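Local coordinates for TonB-dependent siderophore receptor (PDB 5NEC), which probably takes up iron-loaded siderophores across the outer membrane, and with them siderophore-drug conjugates, using energy relayed by TonB, at residues 374-379 / 419-425. Coordinates in Å, arbitrary orientation, origin at the centre of the assembly. Residue numbers count along the deposited sequence, not the author numbering.
Sequences RDGYIV and ITRKYAP
When a β-ladder is interrupted, a carboxylate can take over backbone NH groups left without a partner carbonyl; 374-379 and 419-425 illustrate this. Strands 377-379 and 419-421 run antiparallel, their axes 156° apart and 4.5 Å at closest approach. I419 forms a non-hydrogen-bonded pair with V379 (CA-CA 4.7 Å), and its CG2 lies 3.5 Å from Y377 CD1. T420 and I378 make the hydrogen-bonded pair: I378 N to T420 O is 2.7 Å and T420 N to I378 O 3.1 Å. R421 stands opposite Y377 (CA-CA 4.2 Å); its chi1 and chi2, both m, fold CD over the face of the Y377 ring, a CH-pi contact 3.9 Å from the centroid, and chi3, also m, directs NE. The tyrosine sends its OH to D310. From R421, NE (2.9 Å) and NH2 (3.1 Å) both reach D375 OD2 in a salt bridge. In TonB-dependent receptors, short periplasmic turns alternate with long extracellular loops, so this hairpin-like pairing, flanking a 39-residue excursion, probably extends the barrel wall on the extracellular side. K422 N bonds G376 O at 3.0 Å before the chain turns, with K422 in the right-handed helical region (-65/-41) and Y423 in the left-handed one (51/40). D375, chi1 t, receives the turn: Y423 N donates to OD2 (2.9 Å) and A424 N to OD1 (2.8 Å). After P425, its CA 3.1 Å from R374 O, L426 and R374 share backbone hydrogen bonding.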
loop_
_atom_site.group_PDB
_atom_site.type_symbol
_atom_site.label_atom_id
_atom_site.label_comp_id
_atom_site.label_asym_id
_atom_site.label_seq_id
_atom_site.Cartn_x
_atom_site.Cartn_y
_atom_site.Cartn_z
ATOM N N ARG A 374 -14.806 -15.654 7.791
ATOM C CA ARG A 374 -15.596 -14.541 7.234
ATOM C C ARG A 374 -17.070 -14.658 7.638
ATOM O O ARG A 374 -17.723 -15.634 7.321
ATOM C CB ARG A 374 -15.439 -14.446 5.703
ATOM C CG ARG A 374 -16.037 -13.137 5.131
ATOM C CD ARG A 374 -15.935 -12.915 3.620
ATOM N NE ARG A 374 -16.478 -14.026 2.815
ATOM C CZ ARG A 374 -17.761 -14.224 2.485
ATOM N NH1 ARG A 374 -18.726 -13.395 2.887
ATOM N NH2 ARG A 374 -18.086 -15.290 1.742
ATOM N N ASP A 375 -17.584 -13.666 8.355
ATOM C CA ASP A 375 -19.003 -13.604 8.729
ATOM C C ASP A 375 -19.553 -12.226 8.304
ATOM O O ASP A 375 -18.954 -11.564 7.488
ATOM C CB ASP A 375 -19.156 -13.868 10.239
ATOM C CG ASP A 375 -20.588 -14.337 10.631
ATOM O OD1 ASP A 375 -21.113 -15.277 10.002
ATOM O OD2 ASP A 375 -21.195 -13.758 11.571
ATOM N N GLY A 376 -20.701 -11.813 8.820
ATOM C CA GLY A 376 -21.266 -10.511 8.530
ATOM C C GLY A 376 -22.470 -10.219 9.403
ATOM O O GLY A 376 -22.672 -10.878 10.412
ATOM N N TYR A 377 -23.258 -9.224 9.003
ATOM C CA TYR A 377 -24.469 -8.811 9.691
ATOM C C TYR A 377 -25.668 -8.963 8.752
ATOM O O TYR A 377 -25.504 -8.978 7.553
ATOM C CB TYR A 377 -24.383 -7.343 10.121
ATOM C CG TYR A 377 -23.351 -7.032 11.166
ATOM C CD1 TYR A 377 -23.630 -7.191 12.533
ATOM C CD2 TYR A 377 -22.094 -6.556 10.809
ATOM C CE1 TYR A 377 -22.684 -6.904 13.509
ATOM C CE2 TYR A 377 -21.137 -6.266 11.774
ATOM C CZ TYR A 377 -21.435 -6.449 13.121
ATOM O OH TYR A 377 -20.485 -6.135 14.060
ATOM N N ILE A 378 -26.858 -9.104 9.324
ATOM C CA ILE A 378 -28.119 -9.067 8.623
ATOM C C ILE A 378 -28.771 -7.775 9.060
ATOM O O ILE A 378 -28.954 -7.560 10.248
ATOM C CB ILE A 378 -29.030 -10.249 9.047
ATOM C CG1 ILE A 378 -28.409 -11.591 8.667
ATOM C CG2 ILE A 378 -30.437 -10.125 8.460
ATOM C CD1 ILE A 378 -28.846 -12.683 9.622
ATOM N N VAL A 379 -29.117 -6.917 8.106
ATOM C CA VAL A 379 -29.551 -5.550 8.411
ATOM C C VAL A 379 -30.824 -5.219 7.624
ATOM O O VAL A 379 -30.887 -5.449 6.431
ATOM C CB VAL A 379 -28.484 -4.513 8.037
ATOM C CG1 VAL A 379 -28.878 -3.118 8.516
ATOM C CG2 VAL A 379 -27.113 -4.901 8.590
ATOM N N ILE A 419 -30.067 -4.998 13.446
ATOM C CA ILE A 419 -28.733 -5.457 13.082
ATOM C C ILE A 419 -28.499 -6.734 13.891
ATOM O O ILE A 419 -28.451 -6.679 15.113
ATOM C CB ILE A 419 -27.650 -4.424 13.480
ATOM C CG1 ILE A 419 -27.883 -3.086 12.772
ATOM C CG2 ILE A 419 -26.247 -4.920 13.131
ATOM C CD1 ILE A 419 -26.929 -1.984 13.198
ATOM N N THR A 420 -28.360 -7.876 13.233
ATOM C CA THR A 420 -27.900 -9.082 13.921
ATOM C C THR A 420 -26.737 -9.693 13.143
ATOM O O THR A 420 -26.714 -9.632 11.922
ATOM C CB THR A 420 -29.047 -10.107 14.114
ATOM O OG1 THR A 420 -29.620 -10.444 12.849
ATOM C CG2 THR A 420 -30.146 -9.537 15.020
ATOM N N ARG A 421 -25.765 -10.260 13.853
ATOM C CA ARG A 421 -24.714 -11.082 13.244
ATOM C C ARG A 421 -25.326 -12.330 12.583
ATOM O O ARG A 421 -26.274 -12.896 13.110
ATOM C CB ARG A 421 -23.704 -11.521 14.308
ATOM C CG ARG A 421 -22.680 -10.477 14.708
ATOM C CD ARG A 421 -21.633 -10.285 13.613
ATOM N NE ARG A 421 -20.843 -11.496 13.360
ATOM C CZ ARG A 421 -19.840 -11.939 14.125
ATOM N NH1 ARG A 421 -19.489 -11.276 15.217
ATOM N NH2 ARG A 421 -19.169 -13.054 13.801
ATOM N N LYS A 422 -24.791 -12.737 11.431
ATOM C CA LYS A 422 -25.181 -13.994 10.772
ATOM C C LYS A 422 -24.796 -15.202 11.609
ATOM O O LYS A 422 -25.541 -16.163 11.673
ATOM C CB LYS A 422 -24.492 -14.161 9.402
ATOM C CG LYS A 422 -25.027 -13.282 8.312
ATOM C CD LYS A 422 -24.335 -13.519 6.977
ATOM C CE LYS A 422 -24.796 -12.463 5.968
ATOM N NZ LYS A 422 -23.853 -12.292 4.824
ATOM N N TYR A 423 -23.605 -15.153 12.207
ATOM C CA TYR A 423 -23.028 -16.267 12.928
ATOM C C TYR A 423 -23.041 -17.557 12.100
ATOM O O TYR A 423 -23.274 -18.628 12.613
ATOM C CB TYR A 423 -23.724 -16.429 14.274
ATOM C CG TYR A 423 -23.330 -15.395 15.311
ATOM C CD1 TYR A 423 -21.972 -15.116 15.585
ATOM C CD2 TYR A 423 -24.308 -14.701 16.052
ATOM C CE1 TYR A 423 -21.613 -14.181 16.544
ATOM C CE2 TYR A 423 -23.949 -13.764 17.018
ATOM C CZ TYR A 423 -22.605 -13.524 17.260
ATOM O OH TYR A 423 -22.212 -12.617 18.195
ATOM N N ALA A 424 -22.759 -17.415 10.804
ATOM C CA ALA A 424 -22.773 -18.520 9.857
ATOM C C ALA A 424 -21.612 -18.307 8.900
ATOM O O ALA A 424 -21.806 -18.027 7.728
ATOM C CB ALA A 424 -24.110 -18.555 9.121
ATOM N N PRO A 425 -20.379 -18.447 9.408
ATOM C CA PRO A 425 -19.211 -17.998 8.679
ATOM C C PRO A 425 -18.693 -18.928 7.583
ATOM O O PRO A 425 -19.004 -20.102 7.585
ATOM C CB PRO A 425 -18.152 -17.900 9.782
ATOM C CG PRO A 425 -18.526 -18.971 10.719
ATOM C CD PRO A 425 -20.012 -19.071 10.692
#